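Long-range contact in precorrin-6A reductase (Rhodobacter capsulatus, PDB 4X7G), which catalyses the NADPH-dependent reduction of precorrin-6A, a step in the biosynthesis of the corrin ring of cobalamin: residues H149-L154 / D166-I171. Residues are numbered along the deposited sequence; the frame is centred on the assembly and turned at random.
With 3Y8 (3-[(1R,2S,3S,7S,11S,16S,17R,18R,19R)-2,7,12,18-tetrakis(2-hydroxy-2-oxoethyl)-3,13-bis(3-hydroxy-3-oxopropyl)-1,2,5,7,11,17-hexamethyl-17-(3-oxidanyl-3-oxidanylidene-prop-1-enyl)-3,6,8,10,15,16,18,19,21,24-decahydrocorrin-8-yl]propanoic acid), chain C.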
loop_
_atom_site.group_PDB
_atom_site.type_symbol
_atom_site.label_atom_id
_atom_site.label_comp_id
_atom_site.label_asym_id
_atom_site.label_seq_id
_atom_site.Cartn_x
_atom_site.Cartn_y
_atom_site.Cartn_z
ATOM N N HIS A 149 4.184 12.088 -21.982
ATOM C CA HIS A 149 3.234 10.962 -22.113
ATOM C C HIS A 149 3.258 10.150 -20.805
ATOM O O HIS A 149 4.378 9.804 -20.378
ATOM C CB HIS A 149 3.623 10.057 -23.275
ATOM C CG HIS A 149 2.887 8.758 -23.252
ATOM N ND1 HIS A 149 1.536 8.675 -23.451
ATOM C CD2 HIS A 149 3.296 7.508 -22.976
ATOM C CE1 HIS A 149 1.142 7.454 -23.247
ATOM N NE2 HIS A 149 2.178 6.715 -22.995
ATOM N N TYR A 150 2.138 9.878 -20.256
ATOM C CA TYR A 150 2.005 9.147 -19.041
ATOM C C TYR A 150 1.348 7.795 -19.283
ATOM O O TYR A 150 0.326 7.703 -20.010
ATOM C CB TYR A 150 1.236 9.901 -17.995
ATOM C CG TYR A 150 1.921 11.142 -17.466
ATOM C CD1 TYR A 150 3.020 10.999 -16.663
ATOM C CD2 TYR A 150 1.523 12.433 -17.815
ATOM C CE1 TYR A 150 3.681 12.140 -16.156
ATOM C CE2 TYR A 150 2.165 13.548 -17.350
ATOM C CZ TYR A 150 3.214 13.372 -16.488
ATOM O OH TYR A 150 3.884 14.470 -15.923
ATOM N N LEU A 151 1.886 6.775 -18.666
ATOM C CA LEU A 151 1.237 5.469 -18.519
ATOM C C LEU A 151 0.660 5.375 -17.147
ATOM O O LEU A 151 1.436 5.617 -16.152
ATOM C CB LEU A 151 2.222 4.363 -18.790
ATOM C CG LEU A 151 1.722 2.902 -18.550
ATOM C CD1 LEU A 151 0.626 2.553 -19.566
ATOM C CD2 LEU A 151 2.823 1.917 -18.616
ATOM N N LEU A 152 -0.562 5.061 -16.988
ATOM C CA LEU A 152 -1.255 4.922 -15.720
ATOM C C LEU A 152 -1.645 3.478 -15.518
ATOM O O LEU A 152 -1.803 2.716 -16.509
ATOM C CB LEU A 152 -2.550 5.771 -15.685
ATOM C CG LEU A 152 -2.414 7.157 -16.204
ATOM C CD1 LEU A 152 -3.700 7.904 -16.215
ATOM C CD2 LEU A 152 -1.359 7.927 -15.456
ATOM N N ARG A 153 -1.782 3.036 -14.294
ATOM C CA ARG A 153 -2.251 1.675 -13.977
ATOM C C ARG A 153 -3.300 1.851 -12.852
ATOM O O ARG A 153 -2.941 2.271 -11.768
ATOM C CB ARG A 153 -1.113 0.745 -13.624
ATOM C CG ARG A 153 -1.607 -0.634 -13.242
ATOM C CD ARG A 153 -0.578 -1.724 -13.523
ATOM N NE ARG A 153 0.622 -1.589 -12.741
ATOM C CZ ARG A 153 1.713 -2.327 -12.865
ATOM N NH1 ARG A 153 2.739 -2.133 -12.120
ATOM N NH2 ARG A 153 1.762 -3.215 -13.848
ATOM N N LEU A 154 -4.515 1.531 -13.166
ATOM C CA LEU A 154 -5.678 1.818 -12.354
ATOM C C LEU A 154 -6.433 0.537 -12.061
ATOM O O LEU A 154 -6.586 -0.307 -12.929
ATOM C CB LEU A 154 -6.653 2.779 -13.084
ATOM C CG LEU A 154 -6.001 4.100 -13.476
ATOM C CD1 LEU A 154 -6.991 4.916 -14.333
ATOM C CD2 LEU A 154 -5.415 4.895 -12.354
ATOM N N ASP A 166 -1.951 13.718 -22.187
ATOM C CA ASP A 166 -1.352 12.583 -22.944
ATOM C C ASP A 166 -1.147 11.407 -21.997
ATOM O O ASP A 166 -0.130 11.368 -21.279
ATOM C CB ASP A 166 -0.095 12.999 -23.617
ATOM C CG ASP A 166 0.599 11.893 -24.430
ATOM O OD1 ASP A 166 0.133 10.768 -24.421
ATOM O OD2 ASP A 166 1.646 12.219 -25.037
ATOM N N ALA A 167 -2.141 10.544 -21.943
ATOM C CA ALA A 167 -2.067 9.435 -21.022
ATOM C C ALA A 167 -2.887 8.241 -21.504
ATOM O O ALA A 167 -3.919 8.443 -22.155
ATOM C CB ALA A 167 -2.549 9.878 -19.680
ATOM N N ARG A 168 -2.377 7.063 -21.203
ATOM C CA ARG A 168 -3.078 5.809 -21.449
ATOM C C ARG A 168 -3.148 5.103 -20.138
ATOM O O ARG A 168 -2.106 5.097 -19.411
ATOM C CB ARG A 168 -2.212 4.956 -22.426
ATOM C CG ARG A 168 -2.785 3.657 -22.921
ATOM C CD ARG A 168 -1.908 2.986 -23.818
ATOM N NE ARG A 168 -1.051 2.000 -23.262
ATOM C CZ ARG A 168 -1.504 0.846 -22.748
ATOM N NH1 ARG A 168 -2.811 0.601 -22.584
ATOM N NH2 ARG A 168 -0.586 -0.033 -22.345
ATOM N N ALA A 169 -4.278 4.469 -19.803
ATOM C CA ALA A 169 -4.340 3.628 -18.596
ATOM C C ALA A 169 -4.417 2.153 -18.888
ATOM O O ALA A 169 -5.312 1.743 -19.707
ATOM C CB ALA A 169 -5.468 4.039 -17.774
ATOM N N VAL A 170 -3.714 1.360 -18.136
ATOM C CA VAL A 170 -3.990 -0.085 -18.057
ATOM C C VAL A 170 -4.835 -0.320 -16.845
ATOM O O VAL A 170 -4.624 0.305 -15.805
ATOM C CB VAL A 170 -2.718 -0.885 -18.017
ATOM C CG1 VAL A 170 -1.884 -0.651 -19.260
ATOM C CG2 VAL A 170 -1.873 -0.649 -16.875
ATOM N N ILE A 171 -5.842 -1.159 -16.957
ATOM C CA ILE A 171 -6.756 -1.461 -15.847
ATOM C C ILE A 171 -6.330 -2.806 -15.270
ATOM O O ILE A 171 -6.439 -3.847 -15.933
ATOM C CB ILE A 171 -8.229 -1.482 -16.286
ATOM C CG1 ILE A 171 -8.551 -0.223 -17.045
ATOM C CG2 ILE A 171 -9.118 -1.712 -15.088
ATOM C CD1 ILE A 171 -8.261 1.089 -16.335
HETATM C C48 3Y8 C . -8.422 -1.282 -2.141
HETATM C C47 3Y8 C . -7.792 -4.291 -3.034
HETATM C C43 3Y8 C . -3.317 -8.542 -2.560
HETATM C C42 3Y8 C . -3.215 -7.268 -3.501
HETATM C C41 3Y8 C . -2.641 -6.202 -2.588
HETATM C C38 3Y8 C . 0.227 -3.597 -2.008
HETATM C C37 3Y8 C . 0.201 -4.579 -3.113
HETATM C C36 3Y8 C . -0.814 -5.546 -5.193
HETATM C C35 3Y8 C . 0.687 -2.822 -5.562
HETATM C C32 3Y8 C . 2.125 -0.256 -9.419
HETATM C C31 3Y8 C . 1.777 0.292 -7.970
HETATM C C2 3Y8 C . -0.466 1.398 -5.571
HETATM C C1 3Y8 C . -1.961 0.966 -5.373
HETATM C C4 3Y8 C . -0.711 -0.974 -5.359
HETATM C C5 3Y8 C . -0.491 -2.283 -5.151
HETATM C C7 3Y8 C . -1.083 -4.528 -4.039
HETATM C C8 3Y8 C . -2.349 -4.915 -3.353
HETATM C C6 3Y8 C . -1.375 -3.217 -4.498
HETATM C C3 3Y8 C . 0.192 0.076 -6.006
HETATM C C11 3Y8 C . -5.646 -3.119 -3.967
HETATM C C12 3Y8 C . -6.934 -3.047 -3.313
HETATM C C13 3Y8 C . -7.253 -1.804 -2.982
HETATM C C14 3Y8 C . -6.196 -0.939 -3.473
HETATM C C15 3Y8 C . -6.184 0.432 -3.332
HETATM C C16 3Y8 C . -5.051 1.205 -3.849
HETATM C C17 3Y8 C . -5.059 2.698 -4.040
HETATM C C18 3Y8 C . -3.645 2.935 -4.660
HETATM C C19 3Y8 C . -2.782 1.655 -4.277
HETATM C C20 3Y8 C . -2.715 0.953 -6.707
HETATM C C21 3Y8 C . -8.679 -4.678 -4.294
HETATM C C24 3Y8 C . -5.708 -3.809 -5.333
HETATM C C25 3Y8 C . -0.279 2.498 -6.632
HETATM C C26 3Y8 C . 0.167 1.779 -4.226
HETATM O O59 3Y8 C . -6.683 2.349 -8.789
HETATM C C57 3Y8 C . -7.044 2.462 -7.540
HETATM O O58 3Y8 C . -8.181 2.777 -7.101
HETATM C C56 3Y8 C . -5.912 2.356 -6.554
HETATM C C55 3Y8 C . -6.140 3.044 -5.170
HETATM C C54 3Y8 C . -5.289 3.453 -2.752
HETATM C C60 3Y8 C . -2.878 4.177 -4.212
HETATM C C61 3Y8 C . -3.390 5.470 -4.650
HETATM O O62 3Y8 C . -2.902 6.492 -4.035
HETATM O O63 3Y8 C . -4.221 5.575 -5.594
HETATM N N24 3Y8 C . -3.814 0.681 -3.886
HETATM N N23 3Y8 C . -5.267 -1.735 -4.071
HETATM C C49 3Y8 C . -7.969 -1.108 -0.685
HETATM C C50 3Y8 C . -9.011 -0.682 0.295
HETATM O O51 3Y8 C . -10.169 -0.398 -0.089
HETATM O O52 3Y8 C . -8.631 -0.750 1.521
HETATM O O23 3Y8 C . -8.672 -5.889 -4.594
HETATM O O22 3Y8 C . -9.272 -3.789 -4.856
HETATM C C10 3Y8 C . -4.639 -3.819 -2.997
HETATM C C9 3Y8 C . -3.255 -3.938 -3.534
HETATM N N22 3Y8 C . -2.670 -2.907 -4.282
HETATM O O44 3Y8 C . -2.264 -9.183 -2.438
HETATM O O45 3Y8 C . -4.388 -8.853 -2.240
HETATM O O39 3Y8 C . 0.811 -4.014 -0.957
HETATM O O40 3Y8 C . -0.153 -2.445 -2.202
HETATM N N21 3Y8 C . -1.842 -0.447 -5.036
HETATM C C27 3Y8 C . 1.696 2.053 -4.320
HETATM O O28 3Y8 C . 2.021 3.207 -4.627
HETATM O O29 3Y8 C . 2.499 1.151 -4.102
HETATM C C30 3Y8 C . 0.472 -0.275 -7.502
HETATM O O34 3Y8 C . 1.280 0.100 -10.321
HETATM O O33 3Y8 C . 3.237 -0.784 -9.397
#
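Arg153 crosses Val170 on one face of a parallel strand pair, the CB and CG of the arginine both resting against the CG2 methyl, 3.6 Å away in the case of CB. With CG anti to the backbone N (chi1 178°) and a bend at chi3, the arginine chain runs past this methyl and turns its guanidinium edge to a carboxylate of the bound reduced precorrin. NE donates to O34 of 3Y8 at 3.0 Å, and NH1 adds weak bonds to both oxygens. Asp181 forms a salt bridge with NH2 and Phe176 a cation-pi contact, so three partners hold the group. Cut back to an alanine, the residue would probably deprive the precorrin carboxylate and Asp181 of this arginine's charge and take the CG and CD packing off Val170 CG2.

On the same face, Leu151 and Arg168 lie alongside each other, the leucine CD1 set over a guanidinium face 4.0 Å from Arg168 NH2, while Glu188 takes Arg168 NE. At the strand start His149 ND1 donates almost straight to Asp166 OD1 (2.7 Å, 169°); the oxygen lies near the ring plane but is met from above the carboxylate plane, and NE2 is hydrogen-bonded to Glu188. On the other face the contacts between the strands are apolar: Ala169 CB touches both Leu152 CB and Leu154 CD1, the latter 3.9 Å away.

Five backbone bonds, from Tyr150 N to Asp166 O through Leu154 N to Val170 O, join edge strand 167-171 to its neighbour in the parallel sheet of a Rossmann-type domain, whose strand 149-154 carries Arg153 into the precorrin pocket.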